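PDB 3RF2: small ribosomal subunit protein uS8, which probably binds directly to the central domain of 16S rRNA as a primary binding protein and helps coordinate assembly of the platform of the 30S ribosomal subunit. Local coordinates for residues 130-135 with 149-154; 140-145 with 161-166. One frame throughout, in Å; residues are numbered along the deposited sequence.

Interaction 1: residues 130-135 with 149-154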
loop_
_atom_site.group_PDB
_atom_site.type_symbol
_atom_site.label_atom_id
_atom_site.label_comp_id
_atom_site.label_asym_id
_atom_site.label_seq_id
_atom_site.Cartn_x
_atom_site.Cartn_y
_atom_site.Cartn_z
ATOM N N MET A 130 17.699 6.797 12.463
ATOM C CA MET A 130 16.819 6.139 11.511
ATOM C C MET A 130 16.759 4.657 11.859
ATOM O O MET A 130 17.762 3.961 11.791
ATOM C CB MET A 130 17.337 6.367 10.089
ATOM C CG MET A 130 16.581 5.633 8.996
ATOM S SD MET A 130 15.010 6.432 8.623
ATOM C CE MET A 130 15.513 8.144 8.674
ATOM N N PRO A 131 15.569 4.166 12.219
ATOM C CA PRO A 131 15.406 2.815 12.771
ATOM C C PRO A 131 15.557 1.723 11.721
ATOM O O PRO A 131 15.265 1.955 10.540
ATOM C CB PRO A 131 13.962 2.821 13.284
ATOM C CG PRO A 131 13.268 3.786 12.370
ATOM C CD PRO A 131 14.277 4.847 12.023
ATOM N N TYR A 132 16.019 0.558 12.160
ATOM C CA TYR A 132 16.004 -0.654 11.356
ATOM C C TYR A 132 14.779 -1.456 11.770
ATOM O O TYR A 132 14.292 -1.341 12.914
ATOM C CB TYR A 132 17.263 -1.496 11.591
ATOM C CG TYR A 132 18.517 -0.933 10.965
ATOM C CD1 TYR A 132 19.036 -1.483 9.812
ATOM C CD2 TYR A 132 19.173 0.151 11.523
ATOM C CE1 TYR A 132 20.170 -0.977 9.224
ATOM C CE2 TYR A 132 20.318 0.665 10.940
ATOM C CZ TYR A 132 20.814 0.090 9.791
ATOM O OH TYR A 132 21.960 0.580 9.191
ATOM N N VAL A 133 14.294 -2.282 10.845
ATOM C CA VAL A 133 13.152 -3.146 11.099
ATOM C C VAL A 133 13.559 -4.615 10.951
ATOM O O VAL A 133 14.192 -4.988 9.966
ATOM C CB VAL A 133 12.021 -2.791 10.123
ATOM C CG1 VAL A 133 10.811 -3.664 10.356
ATOM C CG2 VAL A 133 11.652 -1.329 10.289
ATOM N N LYS A 134 13.212 -5.445 11.931
ATOM C CA LYS A 134 13.609 -6.868 11.933
ATOM C C LYS A 134 15.084 -7.082 11.564
ATOM O O LYS A 134 15.397 -7.812 10.616
ATOM C CB LYS A 134 12.748 -7.694 10.965
ATOM C CG LYS A 134 11.268 -7.701 11.253
ATOM C CD LYS A 134 10.934 -8.456 12.514
ATOM C CE LYS A 134 9.529 -8.090 12.985
ATOM N NZ LYS A 134 9.223 -8.599 14.352
ATOM N N ARG A 135 15.978 -6.416 12.283
ATOM C CA ARG A 135 17.414 -6.545 12.055
ATOM C C ARG A 135 17.863 -6.086 10.673
ATOM O O ARG A 135 18.948 -6.445 10.221
ATOM C CB ARG A 135 17.868 -7.982 12.297
ATOM C CG ARG A 135 17.489 -8.527 13.665
ATOM C CD ARG A 135 18.470 -9.609 14.088
ATOM N NE ARG A 135 18.116 -10.212 15.372
ATOM C CZ ARG A 135 17.707 -11.469 15.526
ATOM N NH1 ARG A 135 17.598 -12.271 14.472
ATOM N NH2 ARG A 135 17.414 -11.929 16.737
ATOM N N MET A 149 10.380 6.823 0.996
ATOM C CA MET A 149 11.409 5.839 0.659
ATOM C C MET A 149 11.699 4.914 1.836
ATOM O O MET A 149 11.125 5.074 2.910
ATOM C CB MET A 149 12.694 6.562 0.249
ATOM C CG MET A 149 13.156 7.593 1.286
ATOM S SD MET A 149 14.768 8.349 0.959
ATOM C CE MET A 149 14.357 9.523 -0.342
ATOM N N THR A 150 12.610 3.965 1.645
ATOM C CA THR A 150 12.931 3.034 2.714
ATOM C C THR A 150 13.892 3.655 3.699
ATOM O O THR A 150 14.459 4.724 3.456
ATOM C CB THR A 150 13.517 1.706 2.197
ATOM O OG1 THR A 150 14.757 1.949 1.528
ATOM C CG2 THR A 150 12.561 1.048 1.234
ATOM N N ASP A 151 14.048 2.989 4.835
ATOM C CA ASP A 151 15.020 3.427 5.812
ATOM C C ASP A 151 16.396 3.315 5.184
ATOM O O ASP A 151 17.212 4.219 5.298
ATOM C CB ASP A 151 14.923 2.608 7.103
ATOM C CG ASP A 151 14.988 1.101 6.842
ATOM O OD1 ASP A 151 14.093 0.575 6.152
ATOM O OD2 ASP A 151 15.929 0.455 7.326
ATOM N N HIS A 152 16.641 2.216 4.486
ATOM C CA HIS A 152 17.919 2.033 3.814
ATOM C C HIS A 152 18.255 3.226 2.922
ATOM O O HIS A 152 19.377 3.733 2.940
ATOM C CB HIS A 152 17.941 0.726 3.012
ATOM C CG HIS A 152 19.224 0.493 2.279
ATOM N ND1 HIS A 152 19.462 0.987 1.010
ATOM C CD2 HIS A 152 20.354 -0.168 2.635
ATOM C CE1 HIS A 152 20.673 0.639 0.620
ATOM N NE2 HIS A 152 21.237 -0.064 1.591
ATOM N N GLU A 153 17.286 3.688 2.146
ATOM C CA GLU A 153 17.548 4.805 1.244
ATOM C C GLU A 153 17.697 6.121 2.004
ATOM O O GLU A 153 18.579 6.923 1.696
ATOM C CB GLU A 153 16.473 4.896 0.160
ATOM C CG GLU A 153 16.498 3.697 -0.776
ATOM C CD GLU A 153 15.271 3.598 -1.664
ATOM O OE1 GLU A 153 14.166 4.017 -1.236
ATOM O OE2 GLU A 153 15.421 3.089 -2.798
ATOM N N ALA A 154 16.845 6.340 3.001
ATOM C CA ALA A 154 16.962 7.541 3.820
ATOM C C ALA A 154 18.371 7.627 4.398
ATOM O O ALA A 154 18.998 8.684 4.348
ATOM C CB ALA A 154 15.921 7.550 4.932
HETATM O O HOH W 1 15.575 -2.126 8.116
#
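M130 and D151 bring an irregular loop against the first turn of a helix, their CA atoms 6.6 Å apart, and no direct bond joins the two backbones. The M130 side chain reaches the helix by a bent path: CG is anti to the backbone N (chi1 175°), and the bends at chi2 and chi3 bring SD and CE over to A154 CB. CG lies 3.9 Å from D151 CB, while the terminal CE rests 3.8 Å from A154 CB, an apolar touch between buried groups. D151 CB also packs 3.5 Å from P131 O. An alanine in place of M130 would probably leave A154 CB without this methyl and thioether cover and open a gap between loop and helix. The carboxylate of D151 does the polar work. OD2 accepts a 2.7 Å hydrogen bond from a water whose oxygen in turn accepts from V133 N at 3.0 Å. The same OD2 forms a salt bridge with R155, which also binds M130 O, and OD1 accepts from A140 N, so the carboxylate bonds directly to strand and helix, and to the loop through a water. The helix start is fixed by a capping box, in which E153 N donates to T150 OG1 and T150 N to E153 OE1. Strand 139-144 lies beside this junction, where V142 touches both M130 and A154, and helix 31-43 packs against T150 from V39 and E43.

Interaction 2: residues 140-145 with 161-166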
loop_
_atom_site.group_PDB
_atom_site.type_symbol
_atom_site.label_atom_id
_atom_site.label_comp_id
_atom_site.label_asym_id
_atom_site.label_seq_id
_atom_site.Cartn_x
_atom_site.Cartn_y
_atom_site.Cartn_z
ATOM N N ALA A 140 11.382 0.181 7.143
ATOM C CA ALA A 140 10.541 1.276 7.571
ATOM C C ALA A 140 10.281 2.081 6.323
ATOM O O ALA A 140 11.178 2.270 5.498
ATOM C CB ALA A 140 11.242 2.136 8.614
ATOM N N ILE A 141 9.047 2.540 6.170
ATOM C CA ILE A 141 8.748 3.493 5.119
ATOM C C ILE A 141 8.703 4.888 5.739
ATOM O O ILE A 141 7.964 5.118 6.698
ATOM C CB ILE A 141 7.411 3.159 4.428
ATOM C CG1 ILE A 141 7.534 1.815 3.689
ATOM C CG2 ILE A 141 7.023 4.286 3.498
ATOM C CD1 ILE A 141 6.220 1.234 3.238
ATOM N N VAL A 142 9.504 5.803 5.199
ATOM C CA VAL A 142 9.705 7.108 5.807
ATOM C C VAL A 142 9.447 8.257 4.848
ATOM O O VAL A 142 9.955 8.270 3.725
ATOM C CB VAL A 142 11.139 7.259 6.349
ATOM C CG1 VAL A 142 11.442 6.164 7.380
ATOM C CG2 VAL A 142 12.129 7.196 5.225
ATOM N N SER A 143 8.675 9.240 5.307
ATOM C CA SER A 143 8.415 10.431 4.510
ATOM C C SER A 143 9.497 11.475 4.752
ATOM O O SER A 143 9.556 12.073 5.828
ATOM C CB SER A 143 7.046 11.010 4.852
ATOM O OG SER A 143 6.818 12.213 4.140
ATOM N N THR A 144 10.353 11.680 3.754
ATOM C CA THR A 144 11.467 12.600 3.882
ATOM C C THR A 144 11.194 13.861 3.079
ATOM O O THR A 144 10.181 13.959 2.384
ATOM C CB THR A 144 12.768 11.996 3.333
ATOM O OG1 THR A 144 12.828 12.214 1.918
ATOM C CG2 THR A 144 12.843 10.512 3.619
ATOM N N ASP A 145 12.097 14.830 3.160
ATOM C CA ASP A 145 11.909 16.034 2.362
ATOM C C ASP A 145 12.371 15.771 0.925
ATOM O O ASP A 145 12.431 16.681 0.096
ATOM C CB ASP A 145 12.634 17.240 2.978
ATOM C CG ASP A 145 14.152 17.126 2.908
ATOM O OD1 ASP A 145 14.672 16.164 2.301
ATOM O OD2 ASP A 145 14.832 18.021 3.451
ATOM N N GLY A 161 13.113 11.916 8.609
ATOM C CA GLY A 161 11.749 11.990 8.135
ATOM C C GLY A 161 10.737 11.348 9.052
ATOM O O GLY A 161 11.085 10.786 10.093
ATOM N N GLU A 162 9.472 11.425 8.657
ATOM C CA GLU A 162 8.406 10.820 9.426
ATOM C C GLU A 162 8.337 9.325 9.146
ATOM O O GLU A 162 8.372 8.894 7.996
ATOM C CB GLU A 162 7.076 11.485 9.101
ATOM C CG GLU A 162 5.918 10.997 9.959
ATOM C CD GLU A 162 4.615 11.705 9.626
ATOM O OE1 GLU A 162 4.528 12.279 8.516
ATOM O OE2 GLU A 162 3.689 11.690 10.472
ATOM N N VAL A 163 8.247 8.530 10.203
ATOM C CA VAL A 163 8.194 7.090 10.034
ATOM C C VAL A 163 6.756 6.664 9.876
ATOM O O VAL A 163 6.007 6.577 10.855
ATOM C CB VAL A 163 8.797 6.332 11.219
ATOM C CG1 VAL A 163 8.847 4.840 10.907
ATOM C CG2 VAL A 163 10.192 6.877 11.564
ATOM N N ILE A 164 6.376 6.384 8.635
ATOM C CA ILE A 164 4.999 6.022 8.338
ATOM C C ILE A 164 4.659 4.601 8.744
ATOM O O ILE A 164 3.550 4.350 9.224
ATOM C CB ILE A 164 4.672 6.217 6.837
ATOM C CG1 ILE A 164 4.908 7.664 6.425
ATOM C CG2 ILE A 164 3.231 5.833 6.552
ATOM C CD1 ILE A 164 4.673 7.907 4.959
ATOM N N ALA A 165 5.599 3.666 8.557
ATOM C CA ALA A 165 5.253 2.256 8.733
ATOM C C ALA A 165 6.461 1.327 8.851
ATOM O O ALA A 165 7.541 1.629 8.355
ATOM C CB ALA A 165 4.369 1.801 7.544
ATOM N N PHE A 166 6.242 0.182 9.487
ATOM C CA PHE A 166 7.175 -0.938 9.453
ATOM C C PHE A 166 6.573 -2.038 8.588
ATOM O O PHE A 166 5.395 -2.330 8.690
ATOM C CB PHE A 166 7.394 -1.508 10.855
ATOM C CG PHE A 166 8.344 -0.710 11.701
ATOM C CD1 PHE A 166 8.713 0.574 11.338
ATOM C CD2 PHE A 166 8.892 -1.264 12.854
ATOM C CE1 PHE A 166 9.609 1.301 12.114
ATOM C CE2 PHE A 166 9.778 -0.544 13.634
ATOM C CZ PHE A 166 10.135 0.745 13.260
#
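I164 and I141 meet where strand 161-167 departs briefly from extended shape: the near-helical backbone of I164 (phi/psi -76/-38°) brings the N-H of A165 round to the same side as its own, so that both face I141 O. This is a classic beta bulge in an antiparallel pair, and it moves the register by one residue between the I141-A165 and V142-V163 pairs. I164 N donates to I141 O at 2.8 Å, nearly in line with the carbonyl bond but bent at the hydrogen, whereas A165 N reaches the same oxygen only weakly. I141 N returns a bond to A165 O, and beyond the bulge S143 and E162 exchange a regular pair of backbone bonds.

The two faces of the sheet differ. On one, A140, V142, V163 and F166 pack together: A140 CB lies 4.0 Å from F166 CE1, obliquely to the ring, and 4.3 Å from V163 CG1, and V133 of the preceding loop also touches F166. On the other, I141 and I164 meet helix 31-43 through I36, and A165 touches F11 of helix 6-19, so the strand pair joins its sheet to the helices. With CG1 of I164 beside the backbone N (chi1 -58°) and the chain extended at chi2, its CD1 comes 3.9 Å from S143 CB. E162 extends from this face, and its OE2 is hydrogen-bonded to S117 OG. At the far end G161 lies close beside S143 and T144, where a side chain would collide with the carbonyl of S143; its CA already stands 3.2 Å from S143 O.

Interactions 1 and 2 lie with their centres about 9 Å apart, on the same side of the chain's centre, and their segments alternate along the sequence: 130-135, 140-145, 149-154, 161-166. Strand 139-144, part of interaction 2, is the piece that interaction 1 packs against; it pairs on one side with strand 149-150 through M149 O and V142 N, and on the other with strand 161-167. D151 and V133 of interaction 1 both reach residues of interaction 2. The loop, the short helix 151-156 and the sheet thus meet in one compact region of this RNA-binding protein.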